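Local coordinates for single-strand binding protein (Thermus thermophilus, PDB 2CWA) that binds single-stranded DNA and, with two OB-fold domains in one chain, probably serves DNA replication, recombination and repair by recruiting partner proteins, at residues Ser51-Arg55 with Ala126-Gln130. Residues are numbered along the deposited sequence; the frame is centred on the assembly and turned at random.
Sequences SWYHR and AALNQ
The indole of Trp52 carries Asn129 ND2 over one face: ND2 sits 3.4 Å from CD1, displaced toward the rim of the ring. The amide plane is turned 72° against the indole, so the group stands on the ring with its nitrogen rather than lying flat. At the benzo end the approach is oblique, with Ala127 CB 3.6 Å from Trp52 CZ2 and the carbonyl O of Leu128 3.5 Å from the same carbon. ND2 also meets the edge of the His54 imidazole, 3.7 Å from NE2, as a contact without a hydrogen bond. Asn129 extends toward both rings because its CG lies anti to the backbone N (chi1 -179°).

Tryptophan offers a broad surface that bridges strands whose segment axes are 9.7 Å apart, and alanine is small enough to meet the indole with one methyl. Asparagine can rest on a ring while OD1 accepts a hydrogen bond from Leu200 N; histidine gives it a flat edge while NE2 bonds weakly to Leu200 O. Strand 49-59 belongs to the first OB domain and strand 128-145, which pairs antiparallel with strand 5-22, to the second, consistent with two domains packing much as two subunits do in single-domain bacterial SSBs. With the polar ends bonded to strand 193-206, packing mainly holds these segments together, perhaps aided by the amide's positive N-H end near the indole pi cloud.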
ATOM      1  N   SER A  51       1.155  11.765   3.728  1.00 29.54           N
ATOM      2  CA  SER A  51       1.751  10.984   4.803  1.00 31.01           C
ATOM      3  C   SER A  51       1.018   9.652   4.855  1.00 28.95           C
ATOM      4  O   SER A  51      -0.122   9.548   4.399  1.00 30.69           O
ATOM      5  CB  SER A  51       1.606  11.717   6.139  1.00 31.38           C
ATOM      6  OG  SER A  51       0.238  11.905   6.463  1.00 36.65           O
ATOM      7  N   TRP A  52       1.671   8.635   5.403  1.00 28.42           N
ATOM      8  CA  TRP A  52       1.054   7.321   5.489  1.00 27.39           C
ATOM      9  C   TRP A  52       1.612   6.440   6.595  1.00 27.01           C
ATOM     10  O   TRP A  52       2.758   6.589   7.019  1.00 28.53           O
ATOM     11  CB  TRP A  52       1.182   6.586   4.147  1.00 27.59           C
ATOM     12  CG  TRP A  52       2.570   6.606   3.560  1.00 26.29           C
ATOM     13  CD1 TRP A  52       3.041   7.454   2.596  1.00 27.35           C
ATOM     14  CD2 TRP A  52       3.661   5.737   3.896  1.00 24.21           C
ATOM     15  NE1 TRP A  52       4.354   7.167   2.309  1.00 24.11           N
ATOM     16  CE2 TRP A  52       4.761   6.116   3.092  1.00 26.09           C
ATOM     17  CE3 TRP A  52       3.817   4.671   4.799  1.00 26.12           C
ATOM     18  CZ2 TRP A  52       6.000   5.469   3.161  1.00 22.58           C
ATOM     19  CZ3 TRP A  52       5.049   4.029   4.868  1.00 22.38           C
ATOM     20  CH2 TRP A  52       6.127   4.434   4.049  1.00 24.07           C
ATOM     21  N   TYR A  53       0.760   5.532   7.060  1.00 26.28           N
ATOM     22  CA  TYR A  53       1.087   4.555   8.089  1.00 26.43           C
ATOM     23  C   TYR A  53       0.593   3.255   7.478  1.00 27.51           C
ATOM     24  O   TYR A  53      -0.607   3.072   7.302  1.00 30.35           O
ATOM     25  CB  TYR A  53       0.310   4.844   9.372  1.00 31.06           C
ATOM     26  CG  TYR A  53       0.767   6.094  10.079  1.00 32.13           C
ATOM     27  CD1 TYR A  53       1.773   6.044  11.040  1.00 32.70           C
ATOM     28  CD2 TYR A  53       0.205   7.333   9.774  1.00 36.20           C
ATOM     29  CE1 TYR A  53       2.211   7.198  11.686  1.00 37.86           C
ATOM     30  CE2 TYR A  53       0.634   8.495  10.412  1.00 38.46           C
ATOM     31  CZ  TYR A  53       1.637   8.418  11.365  1.00 39.63           C
ATOM     32  OH  TYR A  53       2.073   9.563  11.990  1.00 42.61           O
ATOM     33  N   HIS A  54       1.510   2.365   7.130  1.00 26.33           N
ATOM     34  CA  HIS A  54       1.104   1.110   6.517  1.00 26.08           C
ATOM     35  C   HIS A  54       1.491  -0.092   7.355  1.00 24.18           C
ATOM     36  O   HIS A  54       2.638  -0.223   7.774  1.00 26.06           O
ATOM     37  CB  HIS A  54       1.715   0.983   5.115  1.00 26.74           C
ATOM     38  CG  HIS A  54       1.030   1.820   4.081  1.00 24.99           C
ATOM     39  ND1 HIS A  54      -0.313   1.700   3.797  1.00 27.14           N
ATOM     40  CD2 HIS A  54       1.505   2.781   3.253  1.00 26.72           C
ATOM     41  CE1 HIS A  54      -0.637   2.552   2.839  1.00 29.16           C
ATOM     42  NE2 HIS A  54       0.449   3.220   2.492  1.00 26.57           N
ATOM     43  N   ARG A  55       0.519  -0.959   7.607  1.00 26.97           N
ATOM     44  CA  ARG A  55       0.783  -2.166   8.374  1.00 28.27           C
ATOM     45  C   ARG A  55       1.299  -3.213   7.394  1.00 25.61           C
ATOM     46  O   ARG A  55       0.687  -3.461   6.357  1.00 27.15           O
ATOM     47  CB  ARG A  55      -0.492  -2.663   9.055  1.00 33.56           C
ATOM     48  CG  ARG A  55      -0.995  -1.733  10.158  1.00 46.51           C
ATOM     49  CD  ARG A  55      -2.069  -2.398  11.013  1.00 54.42           C
ATOM     50  NE  ARG A  55      -3.354  -2.515  10.324  1.00 60.79           N
ATOM     51  CZ  ARG A  55      -4.162  -1.490  10.061  1.00 63.99           C
ATOM     52  NH1 ARG A  55      -3.824  -0.258  10.426  1.00 64.60           N
ATOM     53  NH2 ARG A  55      -5.315  -1.698   9.438  1.00 64.59           N
ATOM     54  N   ALA A 126      10.459  12.182   2.882  1.00 25.67           N
ATOM     55  CA  ALA A 126      10.968  11.753   1.572  1.00 25.86           C
ATOM     56  C   ALA A 126      11.051  10.222   1.515  1.00 26.74           C
ATOM     57  O   ALA A 126      12.019   9.653   0.997  1.00 28.29           O
ATOM     58  CB  ALA A 126      12.350  12.368   1.309  1.00 24.54           C
ATOM     59  N   ALA A 127      10.021   9.566   2.042  1.00 23.50           N
ATOM     60  CA  ALA A 127       9.959   8.105   2.077  1.00 23.77           C
ATOM     61  C   ALA A 127       9.677   7.494   0.703  1.00 23.83           C
ATOM     62  O   ALA A 127       9.457   8.203  -0.280  1.00 21.53           O
ATOM     63  CB  ALA A 127       8.868   7.662   3.071  1.00 18.14           C
ATOM     64  N   LEU A 128       9.694   6.167   0.642  1.00 21.57           N
ATOM     65  CA  LEU A 128       9.398   5.465  -0.603  1.00 20.63           C
ATOM     66  C   LEU A 128       8.087   4.718  -0.421  1.00 22.30           C
ATOM     67  O   LEU A 128       7.901   4.010   0.571  1.00 18.56           O
ATOM     68  CB  LEU A 128      10.511   4.467  -0.960  1.00 19.75           C
ATOM     69  CG  LEU A 128      10.181   3.585  -2.174  1.00 21.55           C
ATOM     70  CD1 LEU A 128      10.014   4.454  -3.416  1.00 22.24           C
ATOM     71  CD2 LEU A 128      11.287   2.551  -2.392  1.00 20.80           C
ATOM     72  N   ASN A 129       7.183   4.896  -1.376  1.00 21.01           N
ATOM     73  CA  ASN A 129       5.874   4.253  -1.367  1.00 21.90           C
ATOM     74  C   ASN A 129       5.520   4.055  -2.826  1.00 23.44           C
ATOM     75  O   ASN A 129       4.910   4.921  -3.455  1.00 20.58           O
ATOM     76  CB  ASN A 129       4.836   5.155  -0.679  1.00 22.50           C
ATOM     77  CG  ASN A 129       3.454   4.524  -0.616  1.00 26.02           C
ATOM     78  OD1 ASN A 129       3.198   3.478  -1.216  1.00 25.47           O
ATOM     79  ND2 ASN A 129       2.543   5.173   0.107  1.00 26.25           N
ATOM     80  N   GLN A 130       5.907   2.906  -3.372  1.00 22.33           N
ATOM     81  CA  GLN A 130       5.655   2.632  -4.777  1.00 20.29           C
ATOM     82  C   GLN A 130       5.153   1.211  -5.005  1.00 19.52           C
ATOM     83  O   GLN A 130       5.716   0.264  -4.472  1.00 22.96           O
ATOM     84  CB  GLN A 130       6.951   2.849  -5.563  1.00 22.78           C
ATOM     85  CG  GLN A 130       6.799   2.766  -7.071  1.00 26.29           C
ATOM     86  CD  GLN A 130       8.087   3.111  -7.805  1.00 29.95           C
ATOM     87  OE1 GLN A 130       8.087   3.308  -9.018  1.00 40.28           O
ATOM     88  NE2 GLN A 130       9.189   3.177  -7.074  1.00 34.57           N
TER